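Local coordinates for Lmo1076 protein (Listeria monocytogenes serovar 1/2a, PDB 5JQC) that probably acts as a secreted autolysin that breaks down bacterial cell wall, represented here by its three SH3-like GW modules rather than the whole enzyme, at residues Leu106-Lys111 with Tyr179-Ser184; Arg192-Ala197 with Ala221-Lys226; Ser204-Thr209 with Ala234-Gly239; Lys226-Ile231 with Phe244-Lys249. All blocks are in the same frame, centred on the assembly; numbering follows the deposited sequence.

Interaction 1: residues Leu106-Lys111 with Tyr179-Ser184; sequences LNLTGK and YDKIQS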
loop_
_atom_site.group_PDB
_atom_site.type_symbol
_atom_site.label_atom_id
_atom_site.label_comp_id
_atom_site.label_asym_id
_atom_site.label_seq_id
_atom_site.Cartn_x
_atom_site.Cartn_y
_atom_site.Cartn_z
ATOM N N LEU A 106 3.795 7.348 1.259
ATOM C CA LEU A 106 4.056 7.200 2.682
ATOM C C LEU A 106 5.546 7.304 2.935
ATOM O O LEU A 106 6.363 7.148 2.023
ATOM C CB LEU A 106 3.557 5.847 3.210
ATOM C CG LEU A 106 2.054 5.611 3.183
ATOM C CD1 LEU A 106 1.738 4.198 3.659
ATOM C CD2 LEU A 106 1.374 6.648 4.052
ATOM N N ASN A 107 5.897 7.520 4.211
ATOM C CA ASN A 107 7.294 7.493 4.639
ATOM C C ASN A 107 7.371 6.859 6.030
ATOM O O ASN A 107 7.614 7.513 7.043
ATOM C CB ASN A 107 7.914 8.897 4.639
ATOM C CG ASN A 107 9.349 8.894 5.132
ATOM O OD1 ASN A 107 10.102 7.954 4.859
ATOM N ND2 ASN A 107 9.733 9.933 5.883
ATOM N N LEU A 108 7.187 5.546 6.091
ATOM C CA LEU A 108 7.181 4.827 7.352
ATOM C C LEU A 108 8.292 3.797 7.341
ATOM O O LEU A 108 8.816 3.431 6.284
ATOM C CB LEU A 108 5.836 4.123 7.584
ATOM C CG LEU A 108 4.623 5.013 7.334
ATOM C CD1 LEU A 108 3.324 4.221 7.465
ATOM C CD2 LEU A 108 4.673 6.167 8.311
ATOM N N THR A 109 8.642 3.317 8.530
ATOM C CA THR A 109 9.471 2.132 8.641
ATOM C C THR A 109 8.841 1.169 9.629
ATOM O O THR A 109 8.081 1.565 10.522
ATOM C CB THR A 109 10.910 2.458 9.074
ATOM O OG1 THR A 109 10.959 2.684 10.491
ATOM C CG2 THR A 109 11.416 3.693 8.351
ATOM N N GLY A 110 9.168 -0.104 9.463
ATOM C CA GLY A 110 8.647 -1.109 10.363
ATOM C C GLY A 110 9.347 -2.422 10.126
ATOM O O GLY A 110 10.289 -2.520 9.334
ATOM N N LYS A 111 8.876 -3.438 10.837
ATOM C CA LYS A 111 9.409 -4.789 10.732
ATOM C C LYS A 111 8.336 -5.679 10.112
ATOM O O LYS A 111 7.166 -5.601 10.501
ATOM C CB LYS A 111 9.830 -5.321 12.103
ATOM C CG LYS A 111 10.247 -6.791 12.100
ATOM C CD LYS A 111 10.983 -7.199 13.373
ATOM C CE LYS A 111 12.287 -6.416 13.526
ATOM N NZ LYS A 111 13.077 -6.889 14.708
ATOM N N TYR A 179 7.069 1.085 13.145
ATOM C CA TYR A 179 7.707 1.819 14.225
ATOM C C TYR A 179 7.093 3.203 14.347
ATOM O O TYR A 179 6.756 3.835 13.342
ATOM C CB TYR A 179 9.214 1.940 13.992
ATOM C CG TYR A 179 9.900 0.590 13.857
ATOM C CD1 TYR A 179 9.805 -0.356 14.857
ATOM C CD2 TYR A 179 10.654 0.283 12.730
ATOM C CE1 TYR A 179 10.433 -1.568 14.741
ATOM C CE2 TYR A 179 11.275 -0.915 12.598
ATOM C CZ TYR A 179 11.170 -1.847 13.603
ATOM O OH TYR A 179 11.812 -3.056 13.476
ATOM N N ASP A 180 6.924 3.649 15.599
ATOM C CA ASP A 180 6.604 5.043 15.890
ATOM C C ASP A 180 7.771 5.921 15.500
ATOM O O ASP A 180 8.927 5.581 15.780
ATOM C CB ASP A 180 6.356 5.271 17.383
ATOM C CG ASP A 180 5.259 4.411 17.943
ATOM O OD1 ASP A 180 4.219 4.241 17.265
ATOM O OD2 ASP A 180 5.446 3.935 19.092
ATOM N N LYS A 181 7.471 7.080 14.901
ATOM C CA LYS A 181 8.496 8.107 14.680
ATOM C C LYS A 181 8.793 8.863 15.969
ATOM O O LYS A 181 7.918 9.029 16.831
ATOM C CB LYS A 181 8.066 9.113 13.612
ATOM C CG LYS A 181 7.848 8.504 12.244
ATOM C CD LYS A 181 7.308 9.562 11.302
ATOM C CE LYS A 181 7.316 9.085 9.860
ATOM N NZ LYS A 181 8.713 8.916 9.362
ATOM N N ILE A 182 10.039 9.317 16.100
ATOM C CA ILE A 182 10.378 10.281 17.138
ATOM C C ILE A 182 9.864 11.639 16.660
ATOM O O ILE A 182 10.367 12.202 15.680
ATOM C CB ILE A 182 11.885 10.312 17.424
ATOM C CG1 ILE A 182 12.366 8.909 17.820
ATOM C CG2 ILE A 182 12.193 11.326 18.514
ATOM C CD1 ILE A 182 13.832 8.807 18.070
ATOM N N GLN A 183 8.843 12.161 17.342
ATOM C CA GLN A 183 8.249 13.433 16.939
ATOM C C GLN A 183 9.148 14.613 17.292
ATOM O O GLN A 183 9.221 15.599 16.546
ATOM C CB GLN A 183 6.889 13.577 17.603
ATOM C CG GLN A 183 5.857 12.614 17.011
ATOM C CD GLN A 183 4.657 12.403 17.907
ATOM O OE1 GLN A 183 4.709 12.671 19.112
ATOM N NE2 GLN A 183 3.561 11.913 17.321
ATOM N N SER A 184 9.829 14.532 18.435
ATOM C CA SER A 184 10.770 15.561 18.839
ATOM C C SER A 184 11.755 14.950 19.827
ATOM O O SER A 184 11.500 13.901 20.440
ATOM C CB SER A 184 10.057 16.773 19.458
ATOM O OG SER A 184 9.414 16.381 20.666
HETATM O O HOH W 1 7.265 4.681 11.011
#
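Lys-181 donates from NZ to Asn-107 O over 2.9 Å, arriving almost straight off the end of the carbonyl (C=O...N angle 169°), and Tyr-179 N gives a backbone bond of 2.9 Å to Thr-109 O. Both bonds fasten the loop between strands 176-178 and 184-194 to strand 103-112 of the middle GW module's SH3-like sheet, on the edge where strand 176-178 pairs just before. Between them a water accepts from Thr-109 N at 3.1 Å and donates to Tyr-179 O, carrying the attachment on where the two backbones separate. A long, flexible lysine suits this widening gap: a bend at chi4 (-67°) turns NZ onto the carbonyl, while CE passes 4.2 Å from Leu-108 CD2.

Tyr-179 supplies the packing. Its CG stands anti to its own carbonyl carbon (chi1 -58°), and the ring beyond it lies against the strand. Thr-109 OG1 sits at the ring edge, in plane, 3.3 Å from CD2, and Gly-110 CA approaches the same CD2 to 3.4 Å. At the far end the hydroxyl bonds to Asp-144, and Lys-111, whose NZ reaches Ser-211 in the third module, sets its CB 3.3 Å from Tyr-179 OH.

Interaction 2: residues Arg192-Ala197 with Ala221-Lys226; sequences RTILNA and AKYNNK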
loop_
_atom_site.group_PDB
_atom_site.type_symbol
_atom_site.label_atom_id
_atom_site.label_comp_id
_atom_site.label_asym_id
_atom_site.label_seq_id
_atom_site.Cartn_x
_atom_site.Cartn_y
_atom_site.Cartn_z
ATOM N N ARG A 192 17.328 13.740 38.542
ATOM C CA ARG A 192 16.075 13.245 39.099
ATOM C C ARG A 192 16.350 11.981 39.898
ATOM O O ARG A 192 17.345 11.283 39.682
ATOM C CB ARG A 192 15.028 12.946 38.009
ATOM C CG ARG A 192 14.689 14.123 37.097
ATOM C CD ARG A 192 13.928 15.226 37.820
ATOM N NE ARG A 192 14.183 16.537 37.219
ATOM C CZ ARG A 192 13.468 17.075 36.230
ATOM N NH1 ARG A 192 12.437 16.416 35.712
ATOM N NH2 ARG A 192 13.782 18.278 35.756
ATOM N N THR A 193 15.461 11.703 40.842
ATOM C CA THR A 193 15.509 10.465 41.607
ATOM C C THR A 193 14.380 9.554 41.141
ATOM O O THR A 193 13.220 9.976 41.065
ATOM C CB THR A 193 15.415 10.735 43.113
ATOM O OG1 THR A 193 16.547 11.511 43.530
ATOM C CG2 THR A 193 15.399 9.423 43.899
ATOM N N ILE A 194 14.730 8.321 40.796
ATOM C CA ILE A 194 13.748 7.339 40.355
ATOM C C ILE A 194 12.997 6.803 41.566
ATOM O O ILE A 194 13.604 6.412 42.572
ATOM C CB ILE A 194 14.433 6.199 39.583
ATOM C CG1 ILE A 194 14.997 6.706 38.255
ATOM C CG2 ILE A 194 13.466 5.054 39.344
ATOM C CD1 ILE A 194 15.778 5.650 37.515
ATOM N N LEU A 195 11.670 6.785 41.476
ATOM C CA LEU A 195 10.817 6.235 42.522
ATOM C C LEU A 195 9.712 5.427 41.858
ATOM O O LEU A 195 9.031 5.931 40.956
ATOM C CB LEU A 195 10.240 7.346 43.416
ATOM C CG LEU A 195 11.205 8.167 44.296
ATOM C CD1 LEU A 195 10.499 9.367 44.935
ATOM C CD2 LEU A 195 11.879 7.305 45.370
ATOM N N ASN A 196 9.558 4.175 42.295
ATOM C CA ASN A 196 8.579 3.204 41.781
ATOM C C ASN A 196 8.563 3.185 40.247
ATOM O O ASN A 196 7.649 3.680 39.582
ATOM C CB ASN A 196 7.176 3.460 42.356
ATOM C CG ASN A 196 6.632 2.265 43.160
ATOM O OD1 ASN A 196 7.032 1.118 42.949
ATOM N ND2 ASN A 196 5.709 2.541 44.082
ATOM N N ALA A 197 9.621 2.576 39.708
ATOM C CA ALA A 197 9.773 2.359 38.276
ATOM C C ALA A 197 9.596 0.893 37.888
ATOM O O ALA A 197 9.937 0.512 36.763
ATOM C CB ALA A 197 11.138 2.858 37.809
ATOM N N ALA A 221 12.623 -1.122 38.213
ATOM C CA ALA A 221 12.631 -1.493 39.624
ATOM C C ALA A 221 14.039 -1.462 40.195
ATOM O O ALA A 221 14.245 -0.958 41.304
ATOM C CB ALA A 221 12.008 -2.883 39.811
ATOM N N LYS A 222 15.018 -1.961 39.433
ATOM C CA LYS A 222 16.394 -2.050 39.908
ATOM C C LYS A 222 16.964 -0.682 40.291
ATOM O O LYS A 222 17.831 -0.598 41.164
ATOM C CB LYS A 222 17.250 -2.740 38.837
ATOM C CG LYS A 222 18.749 -2.547 38.982
ATOM C CD LYS A 222 19.510 -3.505 38.087
ATOM C CE LYS A 222 19.069 -3.406 36.644
ATOM N NZ LYS A 222 19.820 -4.376 35.797
ATOM N N TYR A 223 16.474 0.401 39.684
ATOM C CA TYR A 223 17.025 1.732 39.913
ATOM C C TYR A 223 16.181 2.566 40.871
ATOM O O TYR A 223 16.206 3.800 40.801
ATOM C CB TYR A 223 17.186 2.476 38.586
ATOM C CG TYR A 223 17.951 1.723 37.519
ATOM C CD1 TYR A 223 17.283 0.941 36.588
ATOM C CD2 TYR A 223 19.339 1.802 37.439
ATOM C CE1 TYR A 223 17.966 0.251 35.614
ATOM C CE2 TYR A 223 20.037 1.115 36.465
ATOM C CZ TYR A 223 19.341 0.340 35.554
ATOM O OH TYR A 223 20.021 -0.354 34.582
ATOM N N ASN A 224 15.439 1.931 41.771
ATOM C CA ASN A 224 14.535 2.680 42.632
ATOM C C ASN A 224 15.285 3.408 43.739
ATOM O O ASN A 224 16.318 2.944 44.234
ATOM C CB ASN A 224 13.483 1.761 43.239
ATOM C CG ASN A 224 12.348 1.493 42.288
ATOM O OD1 ASN A 224 11.978 2.356 41.488
ATOM N ND2 ASN A 224 11.789 0.293 42.359
ATOM N N ASN A 225 14.734 4.563 44.125
ATOM C CA ASN A 225 15.344 5.449 45.116
ATOM C C ASN A 225 16.796 5.765 44.750
ATOM O O ASN A 225 17.687 5.816 45.603
ATOM C CB ASN A 225 15.233 4.852 46.523
ATOM C CG ASN A 225 15.462 5.887 47.625
ATOM O OD1 ASN A 225 15.296 7.097 47.417
ATOM N ND2 ASN A 225 15.851 5.411 48.805
ATOM N N LYS A 226 17.036 5.983 43.458
ATOM C CA LYS A 226 18.364 6.240 42.921
ATOM C C LYS A 226 18.343 7.577 42.194
ATOM O O LYS A 226 17.416 7.849 41.423
ATOM C CB LYS A 226 18.791 5.120 41.966
ATOM C CG LYS A 226 20.239 4.711 42.083
ATOM C CD LYS A 226 20.527 4.129 43.451
ATOM C CE LYS A 226 21.996 3.780 43.593
ATOM N NZ LYS A 226 22.290 3.173 44.919
#
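Ile-194 faces both Asn-225 and Lys-226 in a G1 beta bulge, formed where the chain enters strand 226-236 beside the end of strand 184-194. The straighter of its two bonds runs from Ile-194 N to Lys-226 O, 2.8 Å long with an N-H...O angle of 162°. In return Asn-225 N comes within 2.7 Å of Ile-194 O, but the bond is bent to 124° and weak. Lys-226 O also receives a CA-H...O contact from Thr-193 CA at 3.2 Å.

Such a bulge is classically coupled to a type II turn, here Tyr-223 to Lys-226, and in this third, SH3-like GW module the pair ends the long excursion between the first two strands of the sheet. Asn-225 occupies the position of positive phi (52°), which asparagine tolerates better than most residues with a side chain.

Asn-224, one residue earlier, ties the turn to the facing loop. Its OD1 takes the N-H of Ala-197 at 3.0 Å, in the plane of the amide and on a lone pair, while ND2 bonds to Asp-198; an amide suits this place because it can accept and donate at once.

Inward, the branched Ile-194 lies side by side with Tyr-223, both pointing the same way. Ile-194 CD1 touches Tyr-223 CB at 3.6 Å, and Ile-194 CG2, anti to the backbone N, lies 3.3 Å from Tyr-223 O. Met-254 and Phe-259 also touch this isoleucine, and the tyrosine ring meets Phe-244 edge-to-face. On the exposed side Leu-195 runs beside Asn-225, with CD2 3.9 Å from Asn-225 CA.

Interaction 3: residues Ser204-Thr209 with Ala234-Gly239; sequences SGVYNT and AKTARG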
loop_
_atom_site.group_PDB
_atom_site.type_symbol
_atom_site.label_atom_id
_atom_site.label_comp_id
_atom_site.label_asym_id
_atom_site.label_seq_id
_atom_site.Cartn_x
_atom_site.Cartn_y
_atom_site.Cartn_z
ATOM N N SER A 204 16.971 0.262 25.002
ATOM C CA SER A 204 18.212 0.749 24.397
ATOM C C SER A 204 17.993 1.982 23.512
ATOM O O SER A 204 18.904 2.810 23.367
ATOM C CB SER A 204 18.867 -0.363 23.588
ATOM O OG SER A 204 18.120 -0.640 22.431
ATOM N N GLY A 205 16.821 2.101 22.882
ATOM C CA GLY A 205 16.456 3.293 22.138
ATOM C C GLY A 205 15.111 3.826 22.606
ATOM O O GLY A 205 14.481 3.262 23.503
ATOM N N VAL A 206 14.691 4.938 21.999
ATOM C CA VAL A 206 13.364 5.465 22.307
ATOM C C VAL A 206 12.340 4.391 21.989
ATOM O O VAL A 206 12.434 3.725 20.951
ATOM C CB VAL A 206 13.089 6.750 21.519
ATOM C CG1 VAL A 206 11.674 7.243 21.773
ATOM C CG2 VAL A 206 14.134 7.852 21.860
ATOM N N TYR A 207 11.360 4.209 22.881
ATOM C CA TYR A 207 10.549 2.992 22.861
ATOM C C TYR A 207 9.771 2.849 21.553
ATOM O O TYR A 207 9.042 3.762 21.135
ATOM C CB TYR A 207 9.583 2.971 24.045
ATOM C CG TYR A 207 8.578 1.825 23.987
ATOM C CD1 TYR A 207 8.955 0.521 24.319
ATOM C CD2 TYR A 207 7.257 2.046 23.595
ATOM C CE1 TYR A 207 8.032 -0.533 24.263
ATOM C CE2 TYR A 207 6.336 1.007 23.532
ATOM C CZ TYR A 207 6.727 -0.277 23.866
ATOM O OH TYR A 207 5.814 -1.302 23.808
ATOM N N ASN A 208 9.967 1.698 20.898
ATOM C CA ASN A 208 9.205 1.269 19.724
ATOM C C ASN A 208 9.506 2.119 18.495
ATOM O O ASN A 208 8.652 2.297 17.611
ATOM C CB ASN A 208 7.699 1.250 20.009
ATOM C CG ASN A 208 6.941 0.372 19.039
ATOM O OD1 ASN A 208 5.955 0.801 18.441
ATOM N ND2 ASN A 208 7.409 -0.849 18.858
ATOM N N THR A 209 10.726 2.640 18.417
ATOM C CA THR A 209 11.153 3.394 17.250
ATOM C C THR A 209 12.055 2.580 16.316
ATOM O O THR A 209 12.382 3.059 15.220
ATOM C CB THR A 209 11.863 4.683 17.703
ATOM O OG1 THR A 209 12.996 4.346 18.504
ATOM C CG2 THR A 209 10.933 5.528 18.564
ATOM N N ALA A 234 12.689 12.536 24.599
ATOM C CA ALA A 234 12.100 12.228 23.304
ATOM C C ALA A 234 10.604 11.988 23.478
ATOM O O ALA A 234 10.165 11.423 24.487
ATOM C CB ALA A 234 12.768 11.002 22.666
ATOM N N LYS A 235 9.817 12.437 22.501
ATOM C CA LYS A 235 8.376 12.210 22.531
ATOM C C LYS A 235 7.955 11.418 21.301
ATOM O O LYS A 235 8.299 11.789 20.173
ATOM C CB LYS A 235 7.605 13.537 22.609
ATOM C CG LYS A 235 6.098 13.372 22.815
ATOM C CD LYS A 235 5.409 14.697 23.153
ATOM C CE LYS A 235 5.831 15.864 22.213
ATOM N NZ LYS A 235 5.140 15.904 20.874
ATOM N N THR A 236 7.242 10.309 21.526
ATOM C CA THR A 236 6.485 9.616 20.482
ATOM C C THR A 236 4.999 9.666 20.815
ATOM O O THR A 236 4.588 10.052 21.919
ATOM C CB THR A 236 6.897 8.150 20.321
ATOM O OG1 THR A 236 6.541 7.427 21.507
ATOM C CG2 THR A 236 8.365 8.007 20.051
ATOM N N ALA A 237 4.197 9.238 19.839
ATOM C CA ALA A 237 2.758 9.122 20.031
ATOM C C ALA A 237 2.399 8.365 21.310
ATOM O O ALA A 237 1.369 8.659 21.925
ATOM C CB ALA A 237 2.143 8.427 18.817
ATOM N N ARG A 238 3.238 7.427 21.742
ATOM C CA ARG A 238 2.982 6.619 22.925
ATOM C C ARG A 238 3.420 7.261 24.241
ATOM O O ARG A 238 3.002 6.779 25.302
ATOM C CB ARG A 238 3.679 5.265 22.782
ATOM C CG ARG A 238 3.220 4.499 21.556
ATOM C CD ARG A 238 3.505 3.007 21.641
ATOM N NE ARG A 238 2.335 2.225 21.260
ATOM C CZ ARG A 238 1.905 2.089 20.008
ATOM N NH1 ARG A 238 2.549 2.675 18.991
ATOM N NH2 ARG A 238 0.823 1.365 19.772
ATOM N N GLY A 239 4.264 8.293 24.227
ATOM C CA GLY A 239 4.628 8.925 25.486
ATOM C C GLY A 239 5.906 9.743 25.377
ATOM O O GLY A 239 6.311 10.160 24.291
#
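Val-206 presses both methyls on strand 226-236: CG2 meets Ala-234 CB at 3.5 Å. The Val-206 and Thr-236 side chains slide past each other in opposite directions, with Val-206 CG1, anti to the backbone N (chi1 176°), 3.8 Å from Thr-236 CG2. Thr-209 adds its own CG2, 3.9 Å from the same Thr-236 methyl, so that this methyl lies between two partners. The small alanine admits the close approach of the valine, while each threonine offers a methyl to the contact and keeps its hydroxyl for bonds elsewhere. Farther out, Arg-238 CD comes to the edge of the Tyr-207 ring, 3.9 Å from CE2 and near the ring plane; the guanidinium is turned 67° from that ring.

The contact joins the long loop between strands 201-202 and 218-219 of the third GW module to the tip of the hairpin 226-236/239-246 in its SH3-like sheet. Val-206 and Ala-234 both lean on Trp-253, the tryptophan of the Gly-Trp dipeptide that names the family.

A type II turn, Val-206 to Thr-209, presents the loop residues. Val-206 O is gripped from one face of its plane by Thr-209 N and by Thr-209 OG1, the latter at 2.6 Å. Across the way a type I turn closes the hairpin, with paired backbone bonds between Thr-236 and Gly-239. At the backbone angles of Gly-239 a CB would jam against the preceding carbonyl oxygen, which explains the glycine. Thr-236 OG1 bonds to Trp-241 NE1, whose ring also meets Tyr-207, and Arg-238 NH1 forms a salt bridge with Asp-180.

Interaction 4: residues Lys226-Ile231 with Phe244-Lys249; sequences KKVKVI and FQVNGK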
loop_
_atom_site.group_PDB
_atom_site.type_symbol
_atom_site.label_atom_id
_atom_site.label_comp_id
_atom_site.label_asym_id
_atom_site.label_seq_id
_atom_site.Cartn_x
_atom_site.Cartn_y
_atom_site.Cartn_z
ATOM N N LYS A 226 17.036 5.983 43.458
ATOM C CA LYS A 226 18.364 6.240 42.921
ATOM C C LYS A 226 18.343 7.577 42.194
ATOM O O LYS A 226 17.416 7.849 41.423
ATOM C CB LYS A 226 18.791 5.120 41.966
ATOM C CG LYS A 226 20.239 4.711 42.083
ATOM C CD LYS A 226 20.527 4.129 43.451
ATOM C CE LYS A 226 21.996 3.780 43.593
ATOM N NZ LYS A 226 22.290 3.173 44.919
ATOM N N LYS A 227 19.351 8.412 42.447
ATOM C CA LYS A 227 19.455 9.700 41.767
ATOM C C LYS A 227 20.167 9.517 40.430
ATOM O O LYS A 227 21.230 8.889 40.362
ATOM C CB LYS A 227 20.195 10.715 42.640
ATOM N N VAL A 228 19.571 10.047 39.361
ATOM C CA VAL A 228 20.100 9.826 38.018
ATOM C C VAL A 228 20.303 11.149 37.296
ATOM O O VAL A 228 19.918 12.218 37.789
ATOM C CB VAL A 228 19.179 8.912 37.187
ATOM C CG1 VAL A 228 18.970 7.571 37.881
ATOM C CG2 VAL A 228 17.848 9.607 36.922
ATOM N N LYS A 229 20.886 11.069 36.103
ATOM C CA LYS A 229 21.102 12.222 35.240
ATOM C C LYS A 229 20.367 12.002 33.922
ATOM O O LYS A 229 20.746 11.123 33.140
ATOM C CB LYS A 229 22.589 12.431 34.997
ATOM C CG LYS A 229 22.898 13.765 34.433
ATOM C CD LYS A 229 24.357 14.039 34.626
ATOM C CE LYS A 229 24.610 15.513 34.560
ATOM N NZ LYS A 229 23.603 16.234 35.394
ATOM N N VAL A 230 19.332 12.801 33.671
ATOM C CA VAL A 230 18.594 12.747 32.411
ATOM C C VAL A 230 19.307 13.625 31.386
ATOM O O VAL A 230 19.349 14.852 31.533
ATOM C CB VAL A 230 17.142 13.202 32.609
ATOM C CG1 VAL A 230 16.360 13.054 31.313
ATOM C CG2 VAL A 230 16.483 12.413 33.732
ATOM N N ILE A 231 19.865 12.997 30.341
ATOM C CA ILE A 231 20.609 13.729 29.314
ATOM C C ILE A 231 19.809 13.997 28.036
ATOM O O ILE A 231 20.161 14.919 27.288
ATOM C CB ILE A 231 21.927 13.006 28.954
ATOM C CG1 ILE A 231 21.646 11.633 28.337
ATOM C CG2 ILE A 231 22.830 12.878 30.182
ATOM C CD1 ILE A 231 22.885 10.813 28.011
ATOM N N PHE A 244 18.767 8.312 30.578
ATOM C CA PHE A 244 19.326 8.644 31.880
ATOM C C PHE A 244 20.666 7.948 32.097
ATOM O O PHE A 244 21.045 7.016 31.377
ATOM C CB PHE A 244 18.338 8.320 33.017
ATOM C CG PHE A 244 18.081 6.844 33.230
ATOM C CD1 PHE A 244 17.088 6.188 32.517
ATOM C CD2 PHE A 244 18.808 6.122 34.174
ATOM C CE1 PHE A 244 16.842 4.832 32.717
ATOM C CE2 PHE A 244 18.563 4.765 34.385
ATOM C CZ PHE A 244 17.579 4.121 33.654
ATOM N N GLN A 245 21.387 8.436 33.111
ATOM C CA GLN A 245 22.723 7.962 33.454
ATOM C C GLN A 245 22.830 7.689 34.948
ATOM O O GLN A 245 22.329 8.460 35.774
ATOM C CB GLN A 245 23.797 8.984 33.074
ATOM C CG GLN A 245 24.003 9.183 31.598
ATOM C CD GLN A 245 25.125 10.163 31.327
ATOM O OE1 GLN A 245 25.376 11.078 32.121
ATOM N NE2 GLN A 245 25.820 9.972 30.210
ATOM N N VAL A 246 23.486 6.588 35.285
ATOM C CA VAL A 246 23.945 6.329 36.643
ATOM C C VAL A 246 25.442 6.070 36.563
ATOM O O VAL A 246 25.928 5.514 35.570
ATOM C CB VAL A 246 23.205 5.149 37.308
ATOM C CG1 VAL A 246 21.698 5.340 37.198
ATOM C CG2 VAL A 246 23.635 3.813 36.705
ATOM N N ASN A 247 26.176 6.499 37.594
ATOM C CA ASN A 247 27.642 6.436 37.600
ATOM C C ASN A 247 28.231 7.091 36.351
ATOM O O ASN A 247 29.269 6.651 35.840
ATOM C CB ASN A 247 28.159 4.994 37.734
ATOM C CG ASN A 247 27.615 4.278 38.967
ATOM O OD1 ASN A 247 27.210 4.912 39.945
ATOM N ND2 ASN A 247 27.610 2.944 38.923
ATOM N N GLY A 248 27.549 8.120 35.834
ATOM C CA GLY A 248 28.005 8.830 34.661
ATOM C C GLY A 248 27.974 8.055 33.360
ATOM O O GLY A 248 28.474 8.560 32.351
ATOM N N LYS A 249 27.415 6.846 33.338
ATOM C CA LYS A 249 27.300 6.081 32.103
ATOM C C LYS A 249 25.830 5.924 31.730
ATOM O O LYS A 249 24.965 5.761 32.600
ATOM C CB LYS A 249 27.991 4.706 32.214
ATOM C CG LYS A 249 27.542 3.828 33.374
ATOM C CD LYS A 249 28.149 2.417 33.286
ATOM C CE LYS A 249 29.595 2.374 33.772
ATOM N NZ LYS A 249 29.689 2.492 35.255
#
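Gln-245 and Lys-229 lie side by side and point the same way, whereas Ile-231 crosses Gln-245 at about a right angle. The glutamine chain is extended beyond CG and spreads its amide over the isoleucine: Ile-231 CG2 lies 3.7 Å from Gln-245 CD, and Ile-231 CD1 3.8 Å from Gln-245 NE2. A long chain with a polar end suits this partly exposed face, since its carbons pack while NE2 makes a weak bond to Thr-250. Lys-229 behaves likewise, its aliphatic part beside Gln-245 and its NZ bonded to Asn-189 and Asn-191.

Val-228, Phe-244 and Val-246 meet on the other face. The Val-228 side chain crosses those of Val-246 and Phe-244 obliquely, its CG1 3.6 Å from Val-246 CG1 and 4.0 Å from Phe-244 CD2. Phe-244 CG stands between its backbone N and carbonyl carbon (chi1 68°), and Val-251 and Met-254 touch the buried ring. Branched valines fit the extended backbone here and give compact apolar surface.

Between these faces, Lys-229 N donates to Gln-245 O at 3.0 Å, on a lone pair; the return bond from Gln-245 N is weak, and Lys-229 O also takes a CA-H...O contact from Phe-244 CA at 3.1 Å. Strand 239-246 then leads into strand 249-255 through a type I' turn, Val-246 to Lys-249, whose central Asn-Gly is classic for tight beta hairpins, within the antiparallel meander of an SH3-like GW module.

Interactions 2, 3 and 4 belong to the third GW module, while interaction 1 anchors the loop between strands 176-178 and 184-194 on strand 103-112 of the second. Interactions 1 and 3 adjoin, their centres about 10 Å apart, for example through the probable hydrogen bond of Gln-183 N with Lys-235 O, so that the connecting loop is held to the third module. Interactions 2 and 4 share Lys-226 and meet where Ile-194 CD1 packs on Val-228 CG1. Interaction 2 is a surface contact dominated by turn and amide bonds. The other three are partly buried: interaction 1 mixes backbone, lysine and water bonds with one tyrosine, interaction 3 relies on methyl packing, and interaction 4 on antiparallel strand pairing with an apolar face and a mixed polar face.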